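Prenyltransference for protein (Lavandula lanata, PDB 5HC8) catalyses the head-to-middle condensation of two dimethylallyl diphosphate molecules, yielding lavandulyl diphosphate. Local coordinates at residues E10-G22 and Q54-S66. Sequence-based numbering, arbitrary orientation.
With MG (magnesium ion), chain B; ISY (3-methylbut-3-enylsulfanyl(phosphonooxy)phosphinic acid), chain F; PIS (trihydrogen thiodiphosphate), chain C; 61G (2-methylbuta-1,3-diene), chain D.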
loop_
_atom_site.group_PDB
_atom_site.type_symbol
_atom_site.label_atom_id
_atom_site.label_comp_id
_atom_site.label_asym_id
_atom_site.label_seq_id
_atom_site.Cartn_x
_atom_site.Cartn_y
_atom_site.Cartn_z
ATOM N N GLU A 10 -19.421 -6.116 14.390
ATOM C CA GLU A 10 -18.041 -6.633 14.488
ATOM C C GLU A 10 -17.386 -7.025 13.137
ATOM O O GLU A 10 -16.460 -6.361 12.663
ATOM C CB GLU A 10 -18.024 -7.825 15.462
ATOM C CG GLU A 10 -16.641 -8.276 15.938
ATOM C CD GLU A 10 -16.117 -7.476 17.126
ATOM O OE1 GLU A 10 -16.350 -6.249 17.177
ATOM O OE2 GLU A 10 -15.471 -8.075 18.013
ATOM N N VAL A 11 -17.880 -8.098 12.522
ATOM C CA VAL A 11 -17.452 -8.531 11.189
ATOM C C VAL A 11 -17.966 -7.607 10.064
ATOM O O VAL A 11 -18.018 -8.002 8.908
ATOM C CB VAL A 11 -17.956 -9.964 10.905
ATOM C CG1 VAL A 11 -17.371 -10.962 11.910
ATOM C CG2 VAL A 11 -19.491 -10.008 10.930
ATOM N N THR A 12 -18.386 -6.408 10.417
ATOM C CA THR A 12 -18.769 -5.398 9.435
ATOM C C THR A 12 -17.676 -4.331 9.443
ATOM O O THR A 12 -17.432 -3.734 10.470
ATOM C CB THR A 12 -20.066 -4.700 9.831
ATOM O OG1 THR A 12 -21.145 -5.614 9.748
ATOM C CG2 THR A 12 -20.359 -3.553 8.885
ATOM N N PRO A 13 -17.037 -4.079 8.296
ATOM C CA PRO A 13 -15.957 -3.078 8.257
ATOM C C PRO A 13 -16.461 -1.667 8.649
ATOM O O PRO A 13 -17.506 -1.227 8.189
ATOM C CB PRO A 13 -15.498 -3.109 6.789
ATOM C CG PRO A 13 -16.511 -3.903 6.038
ATOM C CD PRO A 13 -17.265 -4.751 7.019
ATOM N N ASN A 14 -15.676 -0.915 9.384
ATOM C CA ASN A 14 -15.994 0.464 9.600
ATOM C C ASN A 14 -15.827 1.280 8.295
ATOM O O ASN A 14 -16.689 2.112 7.951
ATOM C CB ASN A 14 -15.108 1.089 10.677
ATOM C CG ASN A 14 -15.410 0.546 12.051
ATOM O OD1 ASN A 14 -16.547 0.244 12.359
ATOM N ND2 ASN A 14 -14.395 0.347 12.834
ATOM N N HIS A 15 -14.689 1.094 7.643
ATOM C CA HIS A 15 -14.356 1.905 6.442
ATOM C C HIS A 15 -14.151 0.967 5.282
ATOM O O HIS A 15 -13.292 0.054 5.355
ATOM C CB HIS A 15 -13.087 2.721 6.737
ATOM C CG HIS A 15 -12.588 3.581 5.629
ATOM N ND1 HIS A 15 -11.420 4.334 5.757
ATOM C CD2 HIS A 15 -13.043 3.802 4.376
ATOM C CE1 HIS A 15 -11.199 4.987 4.623
ATOM N NE2 HIS A 15 -12.187 4.706 3.789
ATOM N N VAL A 16 -14.941 1.183 4.215
ATOM C CA VAL A 16 -14.741 0.461 2.933
ATOM C C VAL A 16 -14.329 1.466 1.866
ATOM O O VAL A 16 -14.998 2.533 1.758
ATOM C CB VAL A 16 -16.032 -0.323 2.487
ATOM C CG1 VAL A 16 -15.834 -1.013 1.109
ATOM C CG2 VAL A 16 -16.377 -1.364 3.546
ATOM N N ALA A 17 -13.278 1.146 1.080
ATOM C CA ALA A 17 -12.856 2.005 0.005
ATOM C C ALA A 17 -12.877 1.279 -1.279
ATOM O O ALA A 17 -12.498 0.126 -1.346
ATOM C CB ALA A 17 -11.436 2.585 0.240
ATOM N N ILE A 18 -13.232 1.999 -2.334
ATOM C CA ILE A 18 -13.344 1.435 -3.650
ATOM C C ILE A 18 -12.538 2.142 -4.725
ATOM O O ILE A 18 -12.631 3.350 -4.885
ATOM C CB ILE A 18 -14.824 1.457 -4.132
ATOM C CG1 ILE A 18 -15.709 0.688 -3.132
ATOM C CG2 ILE A 18 -14.933 0.826 -5.499
ATOM C CD1 ILE A 18 -17.193 0.646 -3.489
ATOM N N ILE A 19 -11.713 1.381 -5.421
ATOM C CA ILE A 19 -11.023 1.850 -6.633
ATOM C C ILE A 19 -11.794 1.455 -7.874
ATOM O O ILE A 19 -11.882 0.286 -8.220
ATOM C CB ILE A 19 -9.581 1.272 -6.693
ATOM C CG1 ILE A 19 -8.765 1.729 -5.489
ATOM C CG2 ILE A 19 -8.849 1.629 -7.966
ATOM C CD1 ILE A 19 -7.368 1.152 -5.444
ATOM N N ILE A 20 -12.333 2.452 -8.582
ATOM C CA ILE A 20 -13.094 2.236 -9.808
ATOM C C ILE A 20 -12.157 2.181 -10.993
ATOM O O ILE A 20 -11.147 2.913 -11.071
ATOM C CB ILE A 20 -14.240 3.328 -9.979
ATOM C CG1 ILE A 20 -13.674 4.717 -10.171
ATOM C CG2 ILE A 20 -15.157 3.359 -8.734
ATOM C CD1 ILE A 20 -14.709 5.813 -10.147
ATOM N N ASP A 21 -12.452 1.263 -11.903
ATOM C CA ASP A 21 -11.578 1.002 -13.016
ATOM C C ASP A 21 -12.325 0.196 -14.069
ATOM O O ASP A 21 -13.350 -0.439 -13.754
ATOM C CB ASP A 21 -10.316 0.270 -12.506
ATOM C CG ASP A 21 -9.095 0.441 -13.431
ATOM O OD1 ASP A 21 -9.095 1.483 -14.095
ATOM O OD2 ASP A 21 -8.245 -0.488 -13.534
ATOM N N GLY A 22 -11.779 0.127 -15.274
ATOM C CA GLY A 22 -12.283 -0.794 -16.296
ATOM C C GLY A 22 -13.329 -0.134 -17.190
ATOM O O GLY A 22 -13.985 -0.798 -17.976
ATOM N N GLN A 54 -27.029 0.760 4.439
ATOM C CA GLN A 54 -27.945 -0.264 4.946
ATOM C C GLN A 54 -27.157 -1.282 5.682
ATOM O O GLN A 54 -27.614 -1.830 6.682
ATOM C CB GLN A 54 -28.639 -0.996 3.815
ATOM C CG GLN A 54 -29.652 -0.201 2.994
ATOM C CD GLN A 54 -30.105 -1.032 1.765
ATOM O OE1 GLN A 54 -30.320 -2.266 1.860
ATOM N NE2 GLN A 54 -30.182 -0.374 0.598
ATOM N N LEU A 55 -25.959 -1.558 5.217
ATOM C CA LEU A 55 -25.160 -2.604 5.849
ATOM C C LEU A 55 -24.499 -2.140 7.146
ATOM O O LEU A 55 -23.863 -2.905 7.824
ATOM C CB LEU A 55 -24.090 -3.112 4.883
ATOM C CG LEU A 55 -24.554 -3.961 3.717
ATOM C CD1 LEU A 55 -23.467 -4.019 2.692
ATOM C CD2 LEU A 55 -24.939 -5.391 4.095
ATOM N N GLY A 56 -24.620 -0.872 7.494
ATOM C CA GLY A 56 -24.006 -0.419 8.724
ATOM C C GLY A 56 -22.535 -0.084 8.580
ATOM O O GLY A 56 -21.836 0.043 9.568
ATOM N N ILE A 57 -22.053 0.072 7.360
ATOM C CA ILE A 57 -20.696 0.593 7.163
ATOM C C ILE A 57 -20.696 2.094 7.606
ATOM O O ILE A 57 -21.631 2.807 7.388
ATOM C CB ILE A 57 -20.291 0.409 5.707
ATOM C CG1 ILE A 57 -20.108 -1.087 5.381
ATOM C CG2 ILE A 57 -19.027 1.234 5.355
ATOM C CD1 ILE A 57 -20.129 -1.352 3.905
ATOM N N LYS A 58 -19.654 2.513 8.270
ATOM C CA LYS A 58 -19.562 3.831 8.847
ATOM C C LYS A 58 -18.926 4.838 7.902
ATOM O O LYS A 58 -19.292 5.976 7.906
ATOM C CB LYS A 58 -18.821 3.788 10.147
ATOM C CG LYS A 58 -19.595 3.013 11.219
ATOM C CD LYS A 58 -18.771 2.892 12.461
ATOM C CE LYS A 58 -19.524 2.123 13.561
ATOM N NZ LYS A 58 -18.539 1.658 14.589
ATOM N N LEU A 59 -18.012 4.383 7.071
ATOM C CA LEU A 59 -17.459 5.234 6.039
ATOM C C LEU A 59 -17.250 4.479 4.736
ATOM O O LEU A 59 -16.657 3.415 4.730
ATOM C CB LEU A 59 -16.150 5.862 6.613
ATOM C CG LEU A 59 -15.249 6.419 5.493
ATOM C CD1 LEU A 59 -15.925 7.565 4.807
ATOM C CD2 LEU A 59 -13.923 6.809 6.120
ATOM N N LEU A 60 -17.779 5.014 3.647
ATOM C CA LEU A 60 -17.527 4.495 2.297
ATOM C C LEU A 60 -16.748 5.563 1.526
ATOM O O LEU A 60 -17.219 6.711 1.408
ATOM C CB LEU A 60 -18.781 4.318 1.531
ATOM C CG LEU A 60 -18.571 3.683 0.145
ATOM C CD1 LEU A 60 -18.164 2.206 0.285
ATOM C CD2 LEU A 60 -19.788 3.823 -0.725
ATOM N N THR A 61 -15.569 5.207 1.067
ATOM C CA THR A 61 -14.774 6.098 0.184
ATOM C C THR A 61 -14.772 5.588 -1.239
ATOM O O THR A 61 -14.488 4.404 -1.465
ATOM C CB THR A 61 -13.342 6.184 0.699
ATOM O OG1 THR A 61 -13.315 6.810 1.981
ATOM C CG2 THR A 61 -12.505 7.032 -0.260
ATOM N N ILE A 62 -15.129 6.444 -2.201
ATOM C CA ILE A 62 -15.017 6.100 -3.613
ATOM C C ILE A 62 -13.941 6.981 -4.229
ATOM O O ILE A 62 -13.955 8.221 -4.135
ATOM C CB ILE A 62 -16.328 6.277 -4.392
ATOM C CG1 ILE A 62 -17.399 5.342 -3.841
ATOM C CG2 ILE A 62 -16.101 6.109 -5.884
ATOM C CD1 ILE A 62 -18.805 5.573 -4.437
ATOM N N TRP A 63 -12.927 6.349 -4.789
ATOM C CA TRP A 63 -11.840 7.108 -5.460
ATOM C C TRP A 63 -12.189 7.341 -6.893
ATOM O O TRP A 63 -12.408 6.375 -7.636
ATOM C CB TRP A 63 -10.550 6.330 -5.467
ATOM C CG TRP A 63 -9.310 7.094 -5.847
ATOM C CD1 TRP A 63 -9.010 8.436 -5.646
ATOM C CD2 TRP A 63 -8.137 6.521 -6.404
ATOM N NE1 TRP A 63 -7.721 8.683 -6.056
ATOM C CE2 TRP A 63 -7.150 7.518 -6.457
ATOM C CE3 TRP A 63 -7.785 5.223 -6.761
ATOM C CZ2 TRP A 63 -5.871 7.261 -6.982
ATOM C CZ3 TRP A 63 -6.559 5.013 -7.283
ATOM C CH2 TRP A 63 -5.612 6.001 -7.338
ATOM N N ALA A 64 -12.257 8.615 -7.299
ATOM C CA ALA A 64 -12.755 8.956 -8.664
ATOM C C ALA A 64 -11.669 9.572 -9.568
ATOM O O ALA A 64 -11.775 9.575 -10.786
ATOM C CB ALA A 64 -13.912 9.915 -8.573
ATOM N N LEU A 65 -10.624 10.136 -8.966
ATOM C CA LEU A 65 -9.705 10.852 -9.838
ATOM C C LEU A 65 -8.397 10.994 -9.104
ATOM O O LEU A 65 -8.383 11.508 -8.026
ATOM C CB LEU A 65 -10.293 12.191 -10.201
ATOM C CG LEU A 65 -9.469 12.880 -11.290
ATOM C CD1 LEU A 65 -9.834 12.377 -12.674
ATOM C CD2 LEU A 65 -9.681 14.388 -11.229
ATOM N N SER A 66 -7.347 10.469 -9.700
ATOM C CA SER A 66 -5.975 10.622 -9.246
ATOM C C SER A 66 -5.245 11.796 -9.898
ATOM O O SER A 66 -5.693 12.291 -10.947
ATOM C CB SER A 66 -5.149 9.336 -9.545
ATOM O OG SER A 66 -4.830 9.212 -10.921
HETATM MG MG MG B . -7.842 2.132 -15.682
HETATM P P1 ISY F . -3.714 2.478 -13.601
HETATM O O2 ISY F . -4.596 3.804 -13.143
HETATM P P3 ISY F . -6.136 4.081 -13.337
HETATM O O4 ISY F . -4.623 1.190 -13.701
HETATM O O5 ISY F . -2.470 2.223 -12.702
HETATM O O6 ISY F . -3.205 2.834 -14.991
HETATM O O7 ISY F . -6.624 3.501 -14.615
HETATM O O8 ISY F . -6.397 5.637 -13.081
HETATM S S9 ISY F . -7.070 2.917 -11.810
HETATM C C10 ISY F . -6.905 4.012 -10.420
HETATM C C11 ISY F . -8.336 4.435 -10.205
HETATM C C12 ISY F . -8.714 5.877 -10.012
HETATM C C13 ISY F . -10.118 6.206 -9.790
HETATM C C14 ISY F . -7.740 6.973 -10.237
HETATM P P1 PIS C . -9.738 1.549 -18.215
HETATM O O1 PIS C . -10.487 2.948 -17.968
HETATM P P2 PIS C . -10.666 3.789 -16.630
HETATM S S1 PIS C . -9.140 3.780 -16.007
HETATM O O2 PIS C . -9.110 0.955 -16.936
HETATM O O3 PIS C . -10.736 0.576 -18.842
HETATM O O4 PIS C . -11.619 2.984 -15.818
HETATM O O5 PIS C . -8.543 1.930 -19.146
HETATM O O6 PIS C . -11.150 5.242 -17.102
HETATM C CAC 61G D . -10.477 7.840 -13.312
HETATM C CAE 61G D . -11.943 7.418 -13.581
HETATM C CAB 61G D . -13.181 8.058 -13.013
HETATM C CAD 61G D . -12.136 6.205 -14.293
HETATM C CAA 61G D . -10.926 5.634 -14.769
HETATM O O HOH W 1 -6.573 0.572 -15.292
HETATM O O HOH W 2 -6.660 2.662 -17.504
#
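Val16 and Ile18 exchange backbone hydrogen bonds with Leu59, Thr61 and Trp63, joining strands 15-19 and 59-65 as parallel neighbours in the central sheet of a cis-prenyltransferase (undecaprenyl diphosphate synthase) fold. The short strand axes diverge by only 14°, and the connection through helices 23-30 and 34-54 makes this a beta-alpha-beta crossover. It is a worked example of how such a sheet carries an active site at the C-terminal ends of its strands.

His15, followed outward, illustrates the sheet face that carries His15, Ala17, Leu59 and Thr61. Its CB lies 4.2 Å from Leu59 O. With CG anti to the backbone N (chi1 179°), the imidazole runs alongside Leu59, whose CD2 sits over the ring centre, 3.4 Å from the centroid, in a CH-pi contact. That methyl covers His15 CG (3.5 Å) and CE1, while His15 CD2 lies near both Leu59 CG and CD2. ND1 makes a weak hydrogen bond to Phe185 O. At the tip, NE2 shares a hydrogen bond with Thr61 OG1 (3.0 Å); together with the weak ND1 bond and the methyl over its face, this probably limits the ring's rotation. On the other face of the sheet, Val16 CG2 packs on Ile57 CD1, and Leu60 CD1 bridges Val16 CB and Ile18 CD1; Ile49 of helix 34-54 adjoins Leu60.

Toward the catalytic end, Ile19 CG1 rests 3.8 Å from Trp63 CE3. One indole face covers the 3-methylbut-3-enyl chain of the thiodiphosphate ligand ISY, whose C14 lies 3.5 Å above the plane, offset toward the rim; NE1 is tied to Tyr142 O, and Phe203 stacks on the ring. Replacing Trp63 with an alanine would probably leave the methylbutenyl chain without its flat cover and Tyr142 O without its indole donor. Beyond the strand, Asp21 OD2 pairs with Arg193, and OD1 binds magnesium at 2.1 Å, beside ISY O7 in the same coordination shell.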